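Local structure of glycerate 2-kinase (Pyrococcus horikoshii, 1X3L) at residues A266-S271 with N426-A431. The protein catalyses the magnesium-dependent transfer of phosphate from ATP to D-glycerate, giving 2-phosphoglycerate, and also accepts other nucleotides or pyrophosphate as phosphate donor. Sequence-based numbering, arbitrary orientation.
Sequences ASNSIS and NSIVIA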
ATOM      1  N   ALA A 266       5.167  -6.591  -0.580  1.00 26.78           N
ATOM      2  CA  ALA A 266       3.715  -6.717  -0.495  1.00 25.96           C
ATOM      3  C   ALA A 266       3.180  -5.580  -1.335  1.00 26.10           C
ATOM      4  O   ALA A 266       3.598  -4.432  -1.170  1.00 26.95           O
ATOM      5  CB  ALA A 266       3.237  -6.598   0.957  1.00 25.51           C
ATOM      6  N   SER A 267       2.273  -5.903  -2.247  1.00 25.73           N
ATOM      7  CA  SER A 267       1.707  -4.903  -3.143  1.00 26.19           C
ATOM      8  C   SER A 267       0.504  -5.510  -3.839  1.00 26.52           C
ATOM      9  O   SER A 267       0.256  -6.707  -3.737  1.00 26.57           O
ATOM     10  CB  SER A 267       2.731  -4.516  -4.207  1.00 26.49           C
ATOM     11  OG  SER A 267       2.990  -5.624  -5.063  1.00 24.77           O
ATOM     12  N   ASN A 268      -0.233  -4.680  -4.560  1.00 27.20           N
ATOM     13  CA  ASN A 268      -1.402  -5.159  -5.270  1.00 27.59           C
ATOM     14  C   ASN A 268      -0.977  -6.235  -6.275  1.00 27.57           C
ATOM     15  O   ASN A 268      -1.615  -7.281  -6.381  1.00 27.54           O
ATOM     16  CB  ASN A 268      -2.088  -3.986  -5.971  1.00 27.84           C
ATOM     17  CG  ASN A 268      -3.435  -4.360  -6.528  1.00 29.72           C
ATOM     18  OD1 ASN A 268      -3.527  -4.983  -7.581  1.00 29.37           O
ATOM     19  ND2 ASN A 268      -4.495  -3.996  -5.813  1.00 28.71           N
ATOM     20  N   SER A 269       0.114  -5.981  -6.996  1.00 27.32           N
ATOM     21  CA  SER A 269       0.628  -6.929  -7.983  1.00 27.56           C
ATOM     22  C   SER A 269       0.996  -8.278  -7.354  1.00 27.01           C
ATOM     23  O   SER A 269       0.691  -9.341  -7.908  1.00 24.64           O
ATOM     24  CB  SER A 269       1.859  -6.349  -8.684  1.00 28.25           C
ATOM     25  OG  SER A 269       2.416  -7.301  -9.578  1.00 29.52           O
ATOM     26  N   ILE A 270       1.653  -8.236  -6.201  1.00 26.14           N
ATOM     27  CA  ILE A 270       2.041  -9.468  -5.523  1.00 26.56           C
ATOM     28  C   ILE A 270       0.799 -10.245  -5.093  1.00 27.12           C
ATOM     29  O   ILE A 270       0.781 -11.480  -5.138  1.00 28.07           O
ATOM     30  CB  ILE A 270       2.969  -9.165  -4.315  1.00 26.93           C
ATOM     31  CG1 ILE A 270       4.370  -8.809  -4.836  1.00 25.44           C
ATOM     32  CG2 ILE A 270       3.050 -10.364  -3.380  1.00 24.74           C
ATOM     33  CD1 ILE A 270       5.311  -8.294  -3.772  1.00 24.41           C
ATOM     34  N   SER A 271      -0.251  -9.528  -4.701  1.00 25.50           N
ATOM     35  CA  SER A 271      -1.482 -10.203  -4.305  1.00 26.43           C
ATOM     36  C   SER A 271      -2.199 -10.765  -5.536  1.00 23.46           C
ATOM     37  O   SER A 271      -2.787 -11.844  -5.475  1.00 26.43           O
ATOM     38  CB  SER A 271      -2.403  -9.253  -3.524  1.00 24.29           C
ATOM     39  OG  SER A 271      -1.928  -9.071  -2.195  1.00 24.56           O
ATOM     40  N   ASN A 426      -4.555  -1.935  -1.546  1.00 26.78           N
ATOM     41  CA  ASN A 426      -5.686  -1.441  -2.339  1.00 26.78           C
ATOM     42  C   ASN A 426      -6.642  -2.562  -2.791  1.00 27.37           C
ATOM     43  O   ASN A 426      -6.789  -3.589  -2.141  1.00 27.86           O
ATOM     44  CB  ASN A 426      -5.129  -0.709  -3.561  1.00 27.97           C
ATOM     45  CG  ASN A 426      -4.513   0.595  -3.126  1.00 32.35           C
ATOM     46  OD1 ASN A 426      -5.062   1.333  -2.311  1.00 31.79           O
ATOM     47  ND2 ASN A 426      -3.329   0.881  -3.692  1.00 31.51           N
ATOM     48  N   SER A 427      -7.336  -2.356  -3.907  1.00 26.99           N
ATOM     49  CA  SER A 427      -8.370  -3.301  -4.321  1.00 27.29           C
ATOM     50  C   SER A 427      -8.094  -4.242  -5.477  1.00 27.04           C
ATOM     51  O   SER A 427      -7.254  -3.976  -6.337  1.00 26.36           O
ATOM     52  CB  SER A 427      -9.659  -2.535  -4.619  1.00 24.41           C
ATOM     53  OG  SER A 427     -10.087  -1.810  -3.480  1.00 27.79           O
ATOM     54  N   ILE A 428      -8.846  -5.340  -5.493  1.00 26.30           N
ATOM     55  CA  ILE A 428      -8.728  -6.344  -6.536  1.00 25.04           C
ATOM     56  C   ILE A 428     -10.095  -6.860  -6.950  1.00 25.88           C
ATOM     57  O   ILE A 428     -10.983  -7.050  -6.108  1.00 25.30           O
ATOM     58  CB  ILE A 428      -7.905  -7.558  -6.068  1.00 26.81           C
ATOM     59  CG1 ILE A 428      -6.511  -7.111  -5.637  1.00 25.43           C
ATOM     60  CG2 ILE A 428      -7.836  -8.599  -7.188  1.00 25.36           C
ATOM     61  CD1 ILE A 428      -5.684  -8.209  -4.975  1.00 25.92           C
ATOM     62  N   VAL A 429     -10.258  -7.071  -8.251  1.00 21.27           N
ATOM     63  CA  VAL A 429     -11.487  -7.610  -8.792  1.00 22.44           C
ATOM     64  C   VAL A 429     -11.123  -8.952  -9.406  1.00 23.29           C
ATOM     65  O   VAL A 429     -10.213  -9.037 -10.230  1.00 24.60           O
ATOM     66  CB  VAL A 429     -12.080  -6.735  -9.917  1.00 23.02           C
ATOM     67  CG1 VAL A 429     -13.386  -7.351 -10.396  1.00 24.23           C
ATOM     68  CG2 VAL A 429     -12.321  -5.307  -9.419  1.00 22.95           C
ATOM     69  N   ILE A 430     -11.812 -10.004  -8.995  1.00 22.23           N
ATOM     70  CA  ILE A 430     -11.539 -11.315  -9.558  1.00 23.95           C
ATOM     71  C   ILE A 430     -12.760 -11.732 -10.367  1.00 24.37           C
ATOM     72  O   ILE A 430     -13.873 -11.746  -9.841  1.00 25.17           O
ATOM     73  CB  ILE A 430     -11.291 -12.363  -8.457  1.00 23.57           C
ATOM     74  CG1 ILE A 430     -10.122 -11.929  -7.565  1.00 23.60           C
ATOM     75  CG2 ILE A 430     -10.994 -13.718  -9.091  1.00 26.72           C
ATOM     76  CD1 ILE A 430      -9.846 -12.898  -6.395  1.00 22.82           C
ATOM     77  N   ALA A 431     -12.563 -12.042 -11.646  1.00 22.31           N
ATOM     78  CA  ALA A 431     -13.668 -12.477 -12.494  1.00 23.04           C
ATOM     79  C   ALA A 431     -13.440 -13.934 -12.886  1.00 25.14           C
ATOM     80  O   ALA A 431     -12.399 -14.288 -13.442  1.00 24.94           O
ATOM     81  CB  ALA A 431     -13.764 -11.597 -13.745  1.00 23.73           C
TER
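Beside the side-chain amide of Asn-268, Ile-428 CG1 lies to one side of the amide plane, off the N/O edge, 3.7 Å from ND2, as the two side chains slide past each other in opposite directions. CB of Asn-426 approaches the nitrogen edge from slightly to the other side of the plane, 4.0 Å from ND2. The carbonyl of Ser-427 meets the ND2 edge, its O 2.8 Å from ND2 with an N-H...O angle of 155°; O is almost in the amide plane, whereas the nitrogen stands well above the plane of the carbonyl. CG of Asn-268 is anti to the backbone N (chi1 -170°), which places CG on the strand side of the first helical turn. ND2 also donates to Val-425 O, and the two donations, to the carbonyls of the residues before and after Asn-426, hold the rotation of the buried amide. An alanine at Asn-268 would probably leave the carbonyls of Val-425 and Ser-427 without this shared donor and open a gap beside Ile-428. One helical turn on, CB of Ser-271 touches CD1 of Ile-428 at 3.7 Å, while its OG is hydrogen-bonded to Ala-17 O. Ser-267 is the N-cap, its OG accepting from Ile-270 N at 3.1 Å. The Asn-426 side chain is about 11 Å from that of Lys-58, which by similarity probably binds the substrate. The contact joins two sheets: strand 260-266, at the edge of the parallel one, runs into helix 268-281, whose start rests on strand 427-435 of the mixed one. Ile-428 also packs on Cys-272 and Ile-275 farther down that helix, and Val-429 on Ile-304 of helix 297-314.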